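Local coordinates for protein EST1E (Clostridium proteoclasticum, PDB 2WTM) that hydrolyses ester bonds, acting as a promiscuous feruloyl esterase that probably works through the serine nucleophile of an alpha/beta-hydrolase fold, at residues 47-57 against 238-249; 101-112 against 124-135. All coordinates share one frame; numbering follows the deposited sequence.

Helix-on-helix and strand-on-strand packing meet here in one alpha/beta domain. Contact 2 (101-112 with 124-135) is core: two neighbouring parallel strands of the main sheet, mostly buried and tied by backbone hydrogen bonds, with a polar site at the C-terminal end. Contact 1 (47-57 with 238-249) lies nearer the surface, where two helices lean together through apolar side chains with no hydrogen bond between them. The contacts hold different elements but touch: helix 238-249 lies against the strands of contact 2, with M245 and I249 on Y103, and its C-terminal end reaches K126. Along the chain, contact 2 is nested within the loop closed by contact 1.

Contact 1 of 2, residues 47-57 against 238-249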
# COMPACT_ATOMS: atom_id res chain seq x y z
N ALA A 47 -9.62 -8.10 -26.35
CA ALA A 47 -8.75 -8.64 -27.40
C ALA A 47 -7.63 -9.50 -26.86
O ALA A 47 -7.39 -10.61 -27.31
CB ALA A 47 -8.24 -7.52 -28.29
N VAL A 48 -6.98 -9.03 -25.83
CA VAL A 48 -5.99 -9.84 -25.17
C VAL A 48 -6.56 -11.10 -24.51
O VAL A 48 -6.05 -12.21 -24.65
CB VAL A 48 -5.21 -8.94 -24.18
CG1 VAL A 48 -4.32 -9.81 -23.33
CG2 VAL A 48 -4.37 -7.86 -24.94
N GLN A 49 -7.67 -10.94 -23.79
CA GLN A 49 -8.38 -12.05 -23.18
C GLN A 49 -8.71 -13.17 -24.19
O GLN A 49 -8.41 -14.34 -23.95
CB GLN A 49 -9.63 -11.52 -22.52
CG GLN A 49 -10.55 -12.59 -22.05
CD GLN A 49 -11.90 -12.54 -22.77
OE1 GLN A 49 -12.51 -11.49 -22.89
NE2 GLN A 49 -12.40 -13.73 -23.16
N GLU A 50 -9.25 -12.74 -25.33
CA GLU A 50 -9.71 -13.70 -26.38
C GLU A 50 -8.54 -14.43 -26.97
O GLU A 50 -8.59 -15.65 -27.14
CB GLU A 50 -10.52 -12.97 -27.44
CG GLU A 50 -11.90 -12.62 -26.89
CD GLU A 50 -12.84 -11.98 -27.87
OE1 GLU A 50 -12.39 -11.47 -28.91
OE2 GLU A 50 -14.03 -11.89 -27.52
N THR A 51 -7.48 -13.70 -27.25
CA THR A 51 -6.24 -14.31 -27.67
C THR A 51 -5.70 -15.38 -26.73
O THR A 51 -5.30 -16.46 -27.12
CB THR A 51 -5.16 -13.23 -27.89
OG1 THR A 51 -5.60 -12.33 -28.93
CG2 THR A 51 -3.86 -13.84 -28.24
N LEU A 52 -5.67 -15.06 -25.42
CA LEU A 52 -5.21 -16.02 -24.46
C LEU A 52 -6.07 -17.27 -24.44
O LEU A 52 -5.55 -18.37 -24.41
CB LEU A 52 -5.04 -15.35 -23.07
CG LEU A 52 -3.96 -14.28 -23.06
CD1 LEU A 52 -4.12 -13.44 -21.85
CD2 LEU A 52 -2.64 -14.95 -23.05
N ASN A 53 -7.39 -17.10 -24.40
CA ASN A 53 -8.27 -18.25 -24.39
C ASN A 53 -8.05 -19.12 -25.64
O ASN A 53 -8.10 -20.31 -25.56
CB ASN A 53 -9.76 -17.81 -24.37
CG ASN A 53 -10.18 -16.94 -23.18
OD1 ASN A 53 -11.15 -16.22 -23.31
ND2 ASN A 53 -9.51 -17.05 -22.03
N GLU A 54 -7.79 -18.48 -26.75
CA GLU A 54 -7.56 -19.20 -28.01
C GLU A 54 -6.35 -20.12 -27.99
O GLU A 54 -6.36 -21.20 -28.63
CB GLU A 54 -7.50 -18.16 -29.06
CG GLU A 54 -7.40 -18.63 -30.39
CD GLU A 54 -7.61 -17.51 -31.28
OE1 GLU A 54 -6.58 -16.97 -31.76
OE2 GLU A 54 -8.81 -17.14 -31.43
N ILE A 55 -5.28 -19.78 -27.26
CA ILE A 55 -4.14 -20.65 -27.12
C ILE A 55 -4.19 -21.61 -25.92
O ILE A 55 -3.25 -22.30 -25.62
CB ILE A 55 -2.80 -19.87 -27.14
CG1 ILE A 55 -2.70 -18.93 -25.90
CG2 ILE A 55 -2.68 -19.07 -28.40
CD1 ILE A 55 -1.34 -18.29 -25.75
N GLY A 56 -5.31 -21.63 -25.21
CA GLY A 56 -5.46 -22.55 -24.10
C GLY A 56 -5.23 -22.04 -22.70
O GLY A 56 -4.99 -22.80 -21.79
N VAL A 57 -5.31 -20.73 -22.58
CA VAL A 57 -5.10 -20.04 -21.27
C VAL A 57 -6.42 -19.45 -20.83
O VAL A 57 -7.00 -18.60 -21.48
CB VAL A 57 -3.92 -18.98 -21.42
CG1 VAL A 57 -3.70 -18.16 -20.12
CG2 VAL A 57 -2.63 -19.65 -21.77
N THR A 238 -1.93 -8.28 -30.01
CA THR A 238 -2.37 -9.60 -29.68
C THR A 238 -1.43 -10.64 -30.30
O THR A 238 -1.20 -11.66 -29.72
CB THR A 238 -3.79 -9.87 -30.15
OG1 THR A 238 -3.86 -9.65 -31.56
CG2 THR A 238 -4.79 -8.92 -29.51
N GLU A 239 -0.88 -10.38 -31.48
CA GLU A 239 0.11 -11.36 -31.99
C GLU A 239 1.36 -11.46 -31.12
O GLU A 239 1.95 -12.53 -30.95
CB GLU A 239 0.51 -11.04 -33.45
CG GLU A 239 -0.44 -11.59 -34.47
CD GLU A 239 -0.72 -13.10 -34.28
OE1 GLU A 239 0.21 -13.97 -34.39
OE2 GLU A 239 -1.89 -13.37 -33.95
N ALA A 240 1.75 -10.35 -30.50
CA ALA A 240 2.96 -10.40 -29.69
C ALA A 240 2.71 -11.18 -28.38
O ALA A 240 3.51 -11.97 -27.91
CB ALA A 240 3.43 -9.02 -29.39
N VAL A 241 1.54 -10.93 -27.80
CA VAL A 241 1.08 -11.64 -26.60
C VAL A 241 0.97 -13.14 -26.89
O VAL A 241 1.45 -13.96 -26.15
CB VAL A 241 -0.28 -11.07 -26.12
CG1 VAL A 241 -0.96 -11.96 -25.09
CG2 VAL A 241 -0.09 -9.63 -25.58
N LYS A 242 0.39 -13.46 -28.03
CA LYS A 242 0.24 -14.84 -28.45
C LYS A 242 1.55 -15.58 -28.59
O LYS A 242 1.72 -16.64 -28.03
CB LYS A 242 -0.56 -14.88 -29.74
CG LYS A 242 -0.82 -16.29 -30.24
CD LYS A 242 -1.29 -16.29 -31.73
CE LYS A 242 -1.99 -17.60 -32.06
NZ LYS A 242 -2.45 -17.68 -33.52
N GLU A 243 2.51 -14.99 -29.30
CA GLU A 243 3.80 -15.67 -29.54
C GLU A 243 4.62 -15.86 -28.24
O GLU A 243 5.13 -16.91 -27.90
CB GLU A 243 4.65 -14.88 -30.53
CG GLU A 243 4.12 -15.05 -32.00
CD GLU A 243 4.84 -14.19 -33.08
OE1 GLU A 243 6.03 -13.75 -32.84
OE2 GLU A 243 4.19 -13.97 -34.16
N PHE A 244 4.48 -14.73 -27.34
CA PHE A 244 5.21 -14.84 -26.11
C PHE A 244 4.65 -15.90 -25.19
O PHE A 244 5.40 -16.64 -24.54
CB PHE A 244 5.22 -13.42 -25.44
CG PHE A 244 5.72 -13.39 -24.03
CD1 PHE A 244 7.06 -13.36 -23.76
CD2 PHE A 244 4.84 -13.39 -22.97
CE1 PHE A 244 7.51 -13.29 -22.43
CE2 PHE A 244 5.28 -13.36 -21.64
CZ PHE A 244 6.63 -13.29 -21.41
N MET A 245 3.32 -15.93 -25.13
CA MET A 245 2.61 -16.87 -24.26
C MET A 245 2.71 -18.31 -24.76
O MET A 245 2.91 -19.21 -23.95
CB MET A 245 1.17 -16.40 -24.00
CG MET A 245 1.08 -15.27 -22.90
SD MET A 245 1.75 -15.78 -21.31
CE MET A 245 0.59 -17.01 -20.82
N LEU A 246 2.68 -18.49 -26.07
CA LEU A 246 2.95 -19.85 -26.61
C LEU A 246 4.30 -20.32 -26.20
O LEU A 246 4.44 -21.51 -25.84
CB LEU A 246 2.80 -19.88 -28.13
CG LEU A 246 1.40 -19.93 -28.61
CD1 LEU A 246 1.37 -19.72 -30.10
CD2 LEU A 246 0.70 -21.18 -28.21
N GLU A 247 5.32 -19.45 -26.23
CA GLU A 247 6.65 -19.81 -25.73
C GLU A 247 6.64 -20.19 -24.25
O GLU A 247 7.35 -21.09 -23.84
CB GLU A 247 7.67 -18.70 -25.98
CG GLU A 247 9.07 -18.91 -25.35
CD GLU A 247 10.13 -17.91 -25.86
OE1 GLU A 247 9.89 -17.23 -26.87
OE2 GLU A 247 11.23 -17.85 -25.25
N GLN A 248 5.84 -19.50 -23.41
CA GLN A 248 5.84 -19.83 -22.02
C GLN A 248 5.14 -21.11 -21.68
O GLN A 248 5.53 -21.81 -20.74
CB GLN A 248 5.22 -18.69 -21.14
CG GLN A 248 5.78 -17.31 -21.31
CD GLN A 248 7.26 -17.30 -21.32
OE1 GLN A 248 7.88 -17.81 -20.42
NE2 GLN A 248 7.85 -16.67 -22.36
N ILE A 249 4.01 -21.37 -22.33
CA ILE A 249 3.16 -22.47 -21.94
C ILE A 249 3.56 -23.76 -22.66
O ILE A 249 3.08 -24.83 -22.27
CB ILE A 249 1.65 -22.23 -22.19
CG1 ILE A 249 1.29 -22.15 -23.69
CG2 ILE A 249 1.20 -20.94 -21.51
CD1 ILE A 249 -0.19 -21.99 -23.96
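I55, where helix 43-54 gives way to the following turn, meets four residues of helix 238-249. Its CG1 sits between the backbone N and the carbonyl carbon (chi1 65°), a torsion that carries CD1 to 3.6 Å from M245 CB, the two side chains meeting at about a right angle. The CG2 branch lies instead on the aliphatic stem of K242, 3.8 Å from its CG, and beside CD2 of L246. The remaining partner, I249, brings its CD1 to 3.5 Å from the carbonyl O of I55 and also against CG2 of V57.

One turn back, L52 uses a single methyl: CD2 lies 3.7 Å from M245 CG and also touches CG1 of V241. Nearer the start, T51 and T238 face each other at an oblique angle, with OG1 of T51 3.3 Å from T238 CB. Neither hydroxyl bonds across. That of T51 grips A47 O, which T51 N reaches from the opposite face of the carbonyl, while OG1 of T238 bonds to E235 O. At the margin, K242 runs out fully extended, and its NZ stays 4.5 Å from E54 OE1, too far for a salt bridge.

The axes of helical segments 47-54 and 238-249 come within 9.5 Å at a crossing angle of -33°, and G56 ends the first helix in a Schellman motif. Both helices rest on the same face of the central sheet, V48 on L131 and M245 on I129. With the threonine hydroxyls engaged within their own helices and no hydrogen bond between the segments, cohesion here is essentially hydrophobic, with charge confined to the rim.

Contact 2 of 2, residues 101-112 against 124-135; sequences DIYMAGHSQGGL and IIKALIPLSPAA. With PO4 (phosphate ion), chain E.
From K126 N on I102 O to S108 N on L131 O, strands 101-107 and 125-131 run nearly parallel with axes 4.7 Å from each other, and backbone hydrogen bonds pass back and forth between them.

At the start of the pair, the lysine chain of K126 runs alongside Y103 in the same direction. CB of K126 sits over one face of the tyrosine ring, 4.2 Å from its centroid, while CB of A127 meets the ring edge in plane. A bend at the end of the lysine chain turns NZ back to donate to Y103 OH at 2.9 Å, and Q248 O of helix 234-249 takes a second bond from it. On the other side of the sheet M104 extends fully, its CE 3.7 Å from I125 CD1, the side chains crossing at about a right angle. Further on, A105 packs CB on CB against I129, and H107 lays CD2 near L131 O while its NE2 bonds to H228 O.

Beyond the strands, G111 brings its bare backbone against CB of P133. A134 N reaches S108 O at 2.9 Å from above the carbonyl plane. S108 itself has strained backbone angles (phi 59°, psi -118°). Its OG is directed at a phosphate ion, probably from the crystallisation liquor, and lies 2.5 Å from phosphate O3, a bond so short that its detail is doubtful. Q109 N donates to phosphate O4 at 2.9 Å, and F36 N and H228 NE2 also bind the ion.

Strand 99-107, helix 109-120 and strand 125-131 make a beta-alpha-beta unit, and the tight turn at S108 within G-x-S-x-G is consistent with the nucleophile elbow of alpha/beta-hydrolases. S108 is probably the nucleophile, with H228 and D200; the backbone amides of Q109 and F36, both bonded to phosphate, suggest the oxyanion hole.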
# COMPACT_ATOMS: atom_id res chain seq x y z
N ASP A 101 -0.36 -23.10 -13.97
CA ASP A 101 0.45 -21.92 -13.69
C ASP A 101 -0.41 -20.63 -13.79
O ASP A 101 -1.36 -20.55 -14.56
CB ASP A 101 1.58 -21.82 -14.67
CG ASP A 101 2.47 -23.05 -14.70
OD1 ASP A 101 3.06 -23.35 -13.63
OD2 ASP A 101 2.58 -23.67 -15.79
N ILE A 102 0.01 -19.57 -13.04
CA ILE A 102 -0.72 -18.30 -13.09
C ILE A 102 0.19 -17.24 -13.72
O ILE A 102 1.40 -17.23 -13.43
CB ILE A 102 -1.15 -17.85 -11.67
CG1 ILE A 102 -2.01 -18.97 -11.04
CG2 ILE A 102 -1.86 -16.49 -11.68
CD1 ILE A 102 -2.38 -18.72 -9.62
N TYR A 103 -0.37 -16.43 -14.61
CA TYR A 103 0.33 -15.36 -15.26
C TYR A 103 -0.36 -14.04 -14.96
O TYR A 103 -1.47 -14.04 -14.51
CB TYR A 103 0.31 -15.57 -16.76
CG TYR A 103 1.05 -16.82 -17.20
CD1 TYR A 103 2.36 -16.75 -17.62
CD2 TYR A 103 0.41 -18.07 -17.27
CE1 TYR A 103 3.05 -17.89 -18.06
CE2 TYR A 103 1.11 -19.21 -17.72
CZ TYR A 103 2.41 -19.10 -18.10
OH TYR A 103 3.17 -20.18 -18.58
N MET A 104 0.29 -12.91 -15.23
CA MET A 104 -0.34 -11.62 -15.11
C MET A 104 -0.12 -10.79 -16.35
O MET A 104 0.94 -10.75 -16.94
CB MET A 104 0.16 -10.82 -13.92
CG MET A 104 -0.25 -11.34 -12.59
SD MET A 104 0.50 -10.29 -11.26
CE MET A 104 -0.27 -10.95 -9.85
N ALA A 105 -1.14 -9.99 -16.65
CA ALA A 105 -1.09 -8.98 -17.77
C ALA A 105 -1.95 -7.78 -17.33
O ALA A 105 -2.87 -7.91 -16.53
CB ALA A 105 -1.66 -9.56 -19.11
N GLY A 106 -1.60 -6.59 -17.80
CA GLY A 106 -2.34 -5.38 -17.45
C GLY A 106 -2.03 -4.24 -18.35
O GLY A 106 -0.92 -4.21 -18.83
N HIS A 107 -2.97 -3.32 -18.54
CA HIS A 107 -2.75 -2.14 -19.36
C HIS A 107 -2.60 -0.87 -18.53
O HIS A 107 -3.43 -0.58 -17.64
CB HIS A 107 -3.91 -2.04 -20.34
CG HIS A 107 -3.77 -0.92 -21.33
ND1 HIS A 107 -4.44 0.28 -21.20
CD2 HIS A 107 -2.97 -0.79 -22.41
CE1 HIS A 107 -4.09 1.07 -22.20
NE2 HIS A 107 -3.20 0.44 -22.94
N SER A 108 -1.55 -0.08 -18.87
CA SER A 108 -1.36 1.27 -18.37
C SER A 108 -1.25 1.28 -16.83
O SER A 108 -0.35 0.66 -16.34
CB SER A 108 -2.38 2.26 -18.95
OG SER A 108 -1.91 3.59 -18.70
N GLN A 109 -2.15 1.93 -16.10
CA GLN A 109 -2.11 1.75 -14.63
C GLN A 109 -2.21 0.30 -14.19
O GLN A 109 -1.61 -0.12 -13.22
CB GLN A 109 -3.16 2.57 -13.89
CG GLN A 109 -3.08 2.43 -12.39
CD GLN A 109 -3.98 3.48 -11.71
OE1 GLN A 109 -3.54 4.67 -11.70
NE2 GLN A 109 -5.07 3.14 -11.11
N GLY A 110 -2.92 -0.54 -14.95
CA GLY A 110 -2.96 -1.97 -14.71
C GLY A 110 -1.66 -2.68 -15.00
O GLY A 110 -1.33 -3.66 -14.39
N GLY A 111 -0.90 -2.11 -15.95
CA GLY A 111 0.41 -2.63 -16.36
C GLY A 111 1.40 -2.34 -15.27
O GLY A 111 2.14 -3.25 -14.84
N LEU A 112 1.40 -1.09 -14.77
CA LEU A 112 2.14 -0.78 -13.56
C LEU A 112 1.77 -1.71 -12.39
O LEU A 112 2.62 -2.34 -11.74
CB LEU A 112 1.94 0.65 -13.14
CG LEU A 112 2.54 1.04 -11.74
CD1 LEU A 112 4.04 0.83 -11.59
CD2 LEU A 112 2.04 2.46 -11.40
N ILE A 124 4.95 -17.22 -7.65
CA ILE A 124 3.64 -17.74 -8.09
C ILE A 124 3.43 -17.38 -9.54
O ILE A 124 2.79 -18.09 -10.29
CB ILE A 124 2.43 -17.03 -7.25
CG1 ILE A 124 2.63 -17.11 -5.76
CG2 ILE A 124 1.05 -17.57 -7.60
CD1 ILE A 124 2.89 -18.56 -5.28
N ILE A 125 3.86 -16.21 -9.94
CA ILE A 125 3.53 -15.67 -11.27
C ILE A 125 4.61 -16.05 -12.26
O ILE A 125 5.75 -15.58 -12.16
CB ILE A 125 3.33 -14.12 -11.23
CG1 ILE A 125 2.33 -13.73 -10.15
CG2 ILE A 125 3.03 -13.60 -12.62
CD1 ILE A 125 0.97 -14.41 -10.40
N LYS A 126 4.24 -16.85 -13.26
CA LYS A 126 5.22 -17.47 -14.10
C LYS A 126 5.83 -16.58 -15.19
O LYS A 126 6.98 -16.75 -15.61
CB LYS A 126 4.58 -18.72 -14.71
CG LYS A 126 5.54 -19.54 -15.62
CD LYS A 126 4.85 -20.91 -15.84
CE LYS A 126 5.65 -21.88 -16.78
NZ LYS A 126 5.84 -21.24 -18.02
N ALA A 127 5.04 -15.65 -15.70
CA ALA A 127 5.47 -14.61 -16.61
C ALA A 127 4.52 -13.40 -16.52
O ALA A 127 3.43 -13.56 -15.96
CB ALA A 127 5.53 -15.13 -18.07
N LEU A 128 4.92 -12.29 -17.12
CA LEU A 128 4.31 -10.98 -16.85
C LEU A 128 4.24 -10.23 -18.14
O LEU A 128 5.22 -10.14 -18.90
CB LEU A 128 5.21 -10.23 -15.86
CG LEU A 128 4.83 -8.80 -15.64
CD1 LEU A 128 3.52 -8.62 -14.96
CD2 LEU A 128 5.92 -8.19 -14.83
N ILE A 129 3.08 -9.63 -18.40
CA ILE A 129 2.83 -8.82 -19.59
C ILE A 129 2.30 -7.42 -19.30
O ILE A 129 1.10 -7.22 -19.27
CB ILE A 129 1.86 -9.55 -20.54
CG1 ILE A 129 2.37 -10.97 -20.77
CG2 ILE A 129 1.82 -8.79 -21.86
CD1 ILE A 129 1.43 -11.81 -21.57
N PRO A 130 3.20 -6.44 -19.12
CA PRO A 130 2.72 -5.07 -18.97
C PRO A 130 2.49 -4.44 -20.33
O PRO A 130 3.43 -4.23 -21.07
CB PRO A 130 3.86 -4.41 -18.17
CG PRO A 130 4.69 -5.53 -17.69
CD PRO A 130 4.61 -6.53 -18.81
N LEU A 131 1.26 -4.04 -20.58
CA LEU A 131 0.84 -3.42 -21.84
C LEU A 131 0.82 -1.89 -21.67
O LEU A 131 0.08 -1.41 -20.81
CB LEU A 131 -0.52 -3.96 -22.24
CG LEU A 131 -0.62 -5.44 -22.46
CD1 LEU A 131 -2.07 -5.94 -22.54
CD2 LEU A 131 0.22 -5.94 -23.62
N SER A 132 1.77 -1.16 -22.35
CA SER A 132 1.91 0.29 -22.19
C SER A 132 1.81 0.70 -20.73
O SER A 132 0.99 1.56 -20.35
CB SER A 132 0.82 0.98 -23.05
OG SER A 132 0.97 0.52 -24.44
N PRO A 133 2.69 0.09 -19.90
CA PRO A 133 2.53 0.30 -18.47
C PRO A 133 2.77 1.72 -18.04
O PRO A 133 3.72 2.35 -18.54
CB PRO A 133 3.56 -0.64 -17.89
CG PRO A 133 4.60 -0.78 -18.93
CD PRO A 133 3.85 -0.78 -20.18
N ALA A 134 1.93 2.26 -17.19
CA ALA A 134 2.13 3.61 -16.66
C ALA A 134 3.15 3.59 -15.54
O ALA A 134 2.87 4.10 -14.43
CB ALA A 134 0.79 4.19 -16.17
N ALA A 135 4.34 3.05 -15.81
CA ALA A 135 5.32 2.76 -14.77
C ALA A 135 5.99 4.01 -14.19
O ALA A 135 6.65 3.93 -13.14
CB ALA A 135 6.37 1.86 -15.32
P PO4 E . -4.94 4.45 -18.13
O1 PO4 E . -5.83 3.52 -18.94
O2 PO4 E . -5.89 5.59 -17.84
O3 PO4 E . -3.86 5.06 -19.02
O4 PO4 E . -4.26 3.80 -16.88
O HOH W 1 1.76 -20.34 -10.98